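Local coordinates for protein group 3 allergen SMIPP-S YvT004A06 (Sarcoptes scabiei type hominis, PDB 3H7T) that is an inactivated paralogue of trypsin-like serine proteases from the scabies mite that keeps the chymotrypsin-type fold and probably cleaves no substrate, at residues Ile1-Lys5 and Thr179-Asp185; Gly124-Thr128 and Gly137-Glu141. All coordinates share one frame; numbering follows the deposited sequence.

How the contacts relate
Contact 1 is the more deeply buried: six of its eight touching residues are buried, against three of seven in contact 2. Both lie near the start of strand 140-147, their centres about 7 Å apart, and contact 2 is nested in the chain loop that contact 1 closes. Contact 1 joins two loops through the charged chain terminus and a single bridge, whereas contact 2 closes a strand pair and packs an indole against leucine. Two polar links connect them: Asp-185 OD1 probably accepts a hydrogen bond from Gly-126 N at 2.8 Å, and, nearer the surface, Lys-5 NZ forms a salt bridge with Glu-141 OE1 at 2.6 Å.

Contact 1. Residues Ile1-Lys5 and Thr179-Asp185; sequences IIGGK and TYIGYGD
The terminal amino group of Ile-1 meets the carboxylate of Asp-185 in a short salt bridge, N to OD2 2.5 Å, approaching on the syn lone pair. The anti lone pair of the same oxygen takes the N-H of Gly-182, whose N lies 2.8 Å from Asp-185 OD2 with 151° at the hydrogen, so two donors grip this one buried atom. With chi1 at -79°, Asp-185 CG lies beside its own backbone N and the carboxylate is directed to Ile-1. A type II turn over Gly-182 to Asp-185 positions the acid, closed by Asp-185 N to Gly-182 O at 2.9 Å. This is the activation-pocket ion pair of the trypsin family, made by a mature N terminus tucked into the fold. Alongside, Ile-2 and Tyr-180 form an antiparallel hydrogen-bonded pair: Ile-2 N to Tyr-180 O and Tyr-180 N to Ile-2 O are both 2.9 Å. Ile-2 CD1 rests 4.1 Å from Tyr-180 CB, while its CG2 sits at the edge of the tyrosine ring, near the ring plane. Farther out, Tyr-180 OH hydrogen-bonds to Glu-178, a zinc ligand together with Glu-209, which the tyrosine side chain also touches.

Contact 2. Residues Gly124-Thr128 and Gly137-Glu141; sequences GWGST and GDLME
Gly-124 and Met-140 form an antiparallel hydrogen-bonded pair, with Gly-124 N to Met-140 O at 3.0 Å and Met-140 N to Gly-124 O at 2.9 Å, the latter nearly straight at 172°. Beside this bridge Leu-139 lies against Trp-125: its CD1 sits 3.7 Å from the centroid of the six-membered ring and 12° off the normal, a CH-pi contact over the face. With CG swung anti to the backbone N (chi1 177°), the Leu-139 side chain reaches over the indole, and its CD1 at the same time packs 3.5 Å from Gly-124 N. The pair joins strands 119-124 and 140-147, neighbours in the second barrel of the chymotrypsin fold, and the intervening chain corresponds to the autolysis loop of trypsin-like proteases. Trp-125 NE1 and Leu-139 N are two donors 3.4 Å apart and do not bond; the indole N-H goes instead to Ser-58 O. Gly-137 O is at the ring edge, near the plane, 3.8 Å from Trp-125 CD1. On the side of Thr-128, the methionine chain, bent at chi2 and chi3, crosses the threonine at about a right angle, bringing both Met-140 CG (4.0 Å) and Met-140 CE (4.1 Å) against Thr-128 CG2.

Contact 1. Residues Ile1-Lys5 and Thr179-Asp185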
loop_
_atom_site.group_PDB
_atom_site.type_symbol
_atom_site.label_atom_id
_atom_site.label_comp_id
_atom_site.label_asym_id
_atom_site.label_seq_id
_atom_site.Cartn_x
_atom_site.Cartn_y
_atom_site.Cartn_z
ATOM N N ILE A 1 -9.538 6.542 -0.340
ATOM C CA ILE A 1 -10.401 5.411 0.119
ATOM C C ILE A 1 -11.866 5.808 -0.042
ATOM O O ILE A 1 -12.310 6.827 0.497
ATOM C CB ILE A 1 -10.076 4.995 1.589
ATOM C CG1 ILE A 1 -8.703 4.306 1.648
ATOM C CG2 ILE A 1 -11.150 4.052 2.160
ATOM C CD1 ILE A 1 -8.192 4.015 3.066
ATOM N N ILE A 2 -12.602 5.015 -0.805
ATOM C CA ILE A 2 -14.037 5.227 -0.973
ATOM C C ILE A 2 -14.808 4.423 0.079
ATOM O O ILE A 2 -14.631 3.216 0.191
ATOM C CB ILE A 2 -14.476 4.866 -2.405
ATOM C CG1 ILE A 2 -13.688 5.719 -3.409
ATOM C CG2 ILE A 2 -15.996 5.076 -2.589
ATOM C CD1 ILE A 2 -13.169 4.974 -4.599
ATOM N N GLY A 3 -15.642 5.101 0.866
ATOM C CA GLY A 3 -16.493 4.415 1.842
ATOM C C GLY A 3 -15.818 4.184 3.185
ATOM O O GLY A 3 -16.197 3.286 3.937
ATOM N N GLY A 4 -14.808 4.986 3.481
ATOM C CA GLY A 4 -14.156 4.949 4.779
ATOM C C GLY A 4 -14.547 6.184 5.567
ATOM O O GLY A 4 -15.582 6.783 5.308
ATOM N N LYS A 5 -13.712 6.562 6.525
ATOM C CA LYS A 5 -13.974 7.742 7.347
ATOM C C LYS A 5 -12.675 8.436 7.704
ATOM O O LYS A 5 -11.596 7.842 7.581
ATOM C CB LYS A 5 -14.775 7.378 8.602
ATOM C CG LYS A 5 -14.182 6.274 9.458
ATOM C CD LYS A 5 -14.898 6.216 10.807
ATOM C CE LYS A 5 -14.819 4.832 11.440
ATOM N NZ LYS A 5 -13.451 4.512 11.922
ATOM N N THR A 179 -16.742 -0.421 -0.185
ATOM C CA THR A 179 -15.484 0.136 0.297
ATOM C C THR A 179 -14.418 -0.197 -0.751
ATOM O O THR A 179 -14.312 -1.343 -1.167
ATOM C CB THR A 179 -15.120 -0.478 1.682
ATOM O OG1 THR A 179 -16.150 -0.154 2.626
ATOM C CG2 THR A 179 -13.835 0.068 2.207
ATOM N N TYR A 180 -13.656 0.805 -1.194
ATOM C CA TYR A 180 -12.722 0.621 -2.315
ATOM C C TYR A 180 -11.442 1.435 -2.164
ATOM O O TYR A 180 -11.439 2.513 -1.561
ATOM C CB TYR A 180 -13.381 1.017 -3.645
ATOM C CG TYR A 180 -14.720 0.363 -3.936
ATOM C CD1 TYR A 180 -14.788 -0.831 -4.651
ATOM C CD2 TYR A 180 -15.921 0.962 -3.527
ATOM C CE1 TYR A 180 -16.009 -1.429 -4.934
ATOM C CE2 TYR A 180 -17.151 0.368 -3.799
ATOM C CZ TYR A 180 -17.184 -0.834 -4.502
ATOM O OH TYR A 180 -18.392 -1.437 -4.788
ATOM N N ILE A 181 -10.360 0.912 -2.735
ATOM C CA ILE A 181 -9.123 1.666 -2.911
ATOM C C ILE A 181 -9.382 2.744 -3.975
ATOM O O ILE A 181 -9.904 2.444 -5.048
ATOM C CB ILE A 181 -7.971 0.703 -3.307
ATOM C CG1 ILE A 181 -7.574 -0.162 -2.101
ATOM C CG2 ILE A 181 -6.749 1.440 -3.929
ATOM C CD1 ILE A 181 -6.986 0.642 -0.897
ATOM N N GLY A 182 -9.054 3.995 -3.652
ATOM C CA GLY A 182 -9.201 5.107 -4.590
ATOM C C GLY A 182 -7.896 5.450 -5.285
ATOM O O GLY A 182 -6.846 4.908 -4.947
ATOM N N TYR A 183 -7.966 6.346 -6.269
ATOM C CA TYR A 183 -6.773 6.839 -6.966
ATOM C C TYR A 183 -5.917 7.571 -5.948
ATOM O O TYR A 183 -6.423 8.411 -5.217
ATOM C CB TYR A 183 -7.159 7.774 -8.123
ATOM C CG TYR A 183 -5.989 8.297 -8.936
ATOM C CD1 TYR A 183 -5.434 7.534 -9.963
ATOM C CD2 TYR A 183 -5.449 9.565 -8.689
ATOM C CE1 TYR A 183 -4.365 8.011 -10.721
ATOM C CE2 TYR A 183 -4.374 10.058 -9.450
ATOM C CZ TYR A 183 -3.842 9.269 -10.461
ATOM O OH TYR A 183 -2.788 9.722 -11.213
ATOM N N GLY A 184 -4.625 7.249 -5.905
ATOM C CA GLY A 184 -3.751 7.731 -4.838
ATOM C C GLY A 184 -3.560 6.784 -3.653
ATOM O O GLY A 184 -2.713 7.026 -2.786
ATOM N N ASP A 185 -4.346 5.714 -3.606
ATOM C CA ASP A 185 -4.280 4.743 -2.504
ATOM C C ASP A 185 -3.371 3.546 -2.767
ATOM O O ASP A 185 -3.270 2.660 -1.913
ATOM C CB ASP A 185 -5.676 4.216 -2.141
ATOM C CG ASP A 185 -6.481 5.183 -1.289
ATOM O OD1 ASP A 185 -5.914 5.834 -0.380
ATOM O OD2 ASP A 185 -7.709 5.268 -1.520
#

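Contact 2. Residues Gly124-Thr128 and Gly137-Glu141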
loop_
_atom_site.group_PDB
_atom_site.type_symbol
_atom_site.label_atom_id
_atom_site.label_comp_id
_atom_site.label_asym_id
_atom_site.label_seq_id
_atom_site.Cartn_x
_atom_site.Cartn_y
_atom_site.Cartn_z
ATOM N N GLY A 124 -5.121 5.681 4.068
ATOM C CA GLY A 124 -4.397 6.436 3.060
ATOM C C GLY A 124 -5.075 7.738 2.687
ATOM O O GLY A 124 -6.059 8.140 3.316
ATOM N N TRP A 125 -4.533 8.386 1.664
ATOM C CA TRP A 125 -4.981 9.716 1.230
ATOM C C TRP A 125 -5.516 9.721 -0.200
ATOM O O TRP A 125 -5.541 10.767 -0.840
ATOM C CB TRP A 125 -3.824 10.713 1.310
ATOM C CG TRP A 125 -3.304 10.985 2.691
ATOM C CD1 TRP A 125 -3.687 11.993 3.529
ATOM C CD2 TRP A 125 -2.271 10.268 3.369
ATOM N NE1 TRP A 125 -2.967 11.944 4.697
ATOM C CE2 TRP A 125 -2.088 10.892 4.630
ATOM C CE3 TRP A 125 -1.485 9.152 3.042
ATOM C CZ2 TRP A 125 -1.158 10.432 5.569
ATOM C CZ3 TRP A 125 -0.546 8.700 3.977
ATOM C CH2 TRP A 125 -0.393 9.340 5.223
ATOM N N GLY A 126 -5.953 8.566 -0.700
ATOM C CA GLY A 126 -6.502 8.480 -2.060
ATOM C C GLY A 126 -7.891 9.086 -2.179
ATOM O O GLY A 126 -8.487 9.499 -1.173
ATOM N N SER A 127 -8.418 9.094 -3.408
ATOM C CA SER A 127 -9.736 9.662 -3.689
ATOM C C SER A 127 -10.826 8.996 -2.852
ATOM O O SER A 127 -10.710 7.811 -2.489
ATOM C CB SER A 127 -10.050 9.556 -5.186
ATOM O OG SER A 127 -11.246 10.238 -5.507
ATOM N N THR A 128 -11.869 9.767 -2.532
ATOM C CA THR A 128 -12.969 9.297 -1.695
ATOM C C THR A 128 -14.309 9.152 -2.436
ATOM O O THR A 128 -15.356 8.988 -1.812
ATOM C CB THR A 128 -13.162 10.197 -0.450
ATOM O OG1 THR A 128 -13.453 11.534 -0.879
ATOM C CG2 THR A 128 -11.892 10.199 0.434
ATOM N N GLY A 137 -7.121 15.382 1.325
ATOM C CA GLY A 137 -6.170 16.125 2.161
ATOM C C GLY A 137 -5.939 15.464 3.517
ATOM O O GLY A 137 -4.858 15.575 4.106
ATOM N N ASP A 138 -6.964 14.760 3.995
ATOM C CA ASP A 138 -6.975 14.135 5.309
ATOM C C ASP A 138 -6.774 12.631 5.165
ATOM O O ASP A 138 -7.269 12.020 4.206
ATOM C CB ASP A 138 -8.333 14.361 5.984
ATOM C CG ASP A 138 -8.655 15.829 6.215
ATOM O OD1 ASP A 138 -7.760 16.607 6.598
ATOM O OD2 ASP A 138 -9.836 16.200 6.050
ATOM N N LEU A 139 -6.055 12.043 6.116
ATOM C CA LEU A 139 -5.905 10.590 6.181
ATOM C C LEU A 139 -7.271 9.947 6.448
ATOM O O LEU A 139 -8.001 10.373 7.353
ATOM C CB LEU A 139 -4.885 10.196 7.264
ATOM C CG LEU A 139 -4.679 8.691 7.506
ATOM C CD1 LEU A 139 -3.931 8.074 6.331
ATOM C CD2 LEU A 139 -3.928 8.446 8.817
ATOM N N MET A 140 -7.628 8.965 5.619
ATOM C CA MET A 140 -8.882 8.224 5.766
ATOM C C MET A 140 -8.575 6.788 6.170
ATOM O O MET A 140 -7.491 6.283 5.874
ATOM C CB MET A 140 -9.665 8.211 4.458
ATOM C CG MET A 140 -9.921 9.609 3.838
ATOM S SD MET A 140 -10.978 10.644 4.870
ATOM C CE MET A 140 -12.594 9.971 4.503
ATOM N N GLU A 141 -9.538 6.128 6.810
ATOM C CA GLU A 141 -9.386 4.714 7.157
ATOM C C GLU A 141 -10.655 3.935 6.840
ATOM O O GLU A 141 -11.748 4.497 6.835
ATOM C CB GLU A 141 -9.037 4.544 8.647
ATOM C CG GLU A 141 -10.164 4.996 9.580
ATOM C CD GLU A 141 -9.950 4.622 11.034
ATOM O OE1 GLU A 141 -10.909 4.126 11.654
ATOM O OE2 GLU A 141 -8.838 4.817 11.565
#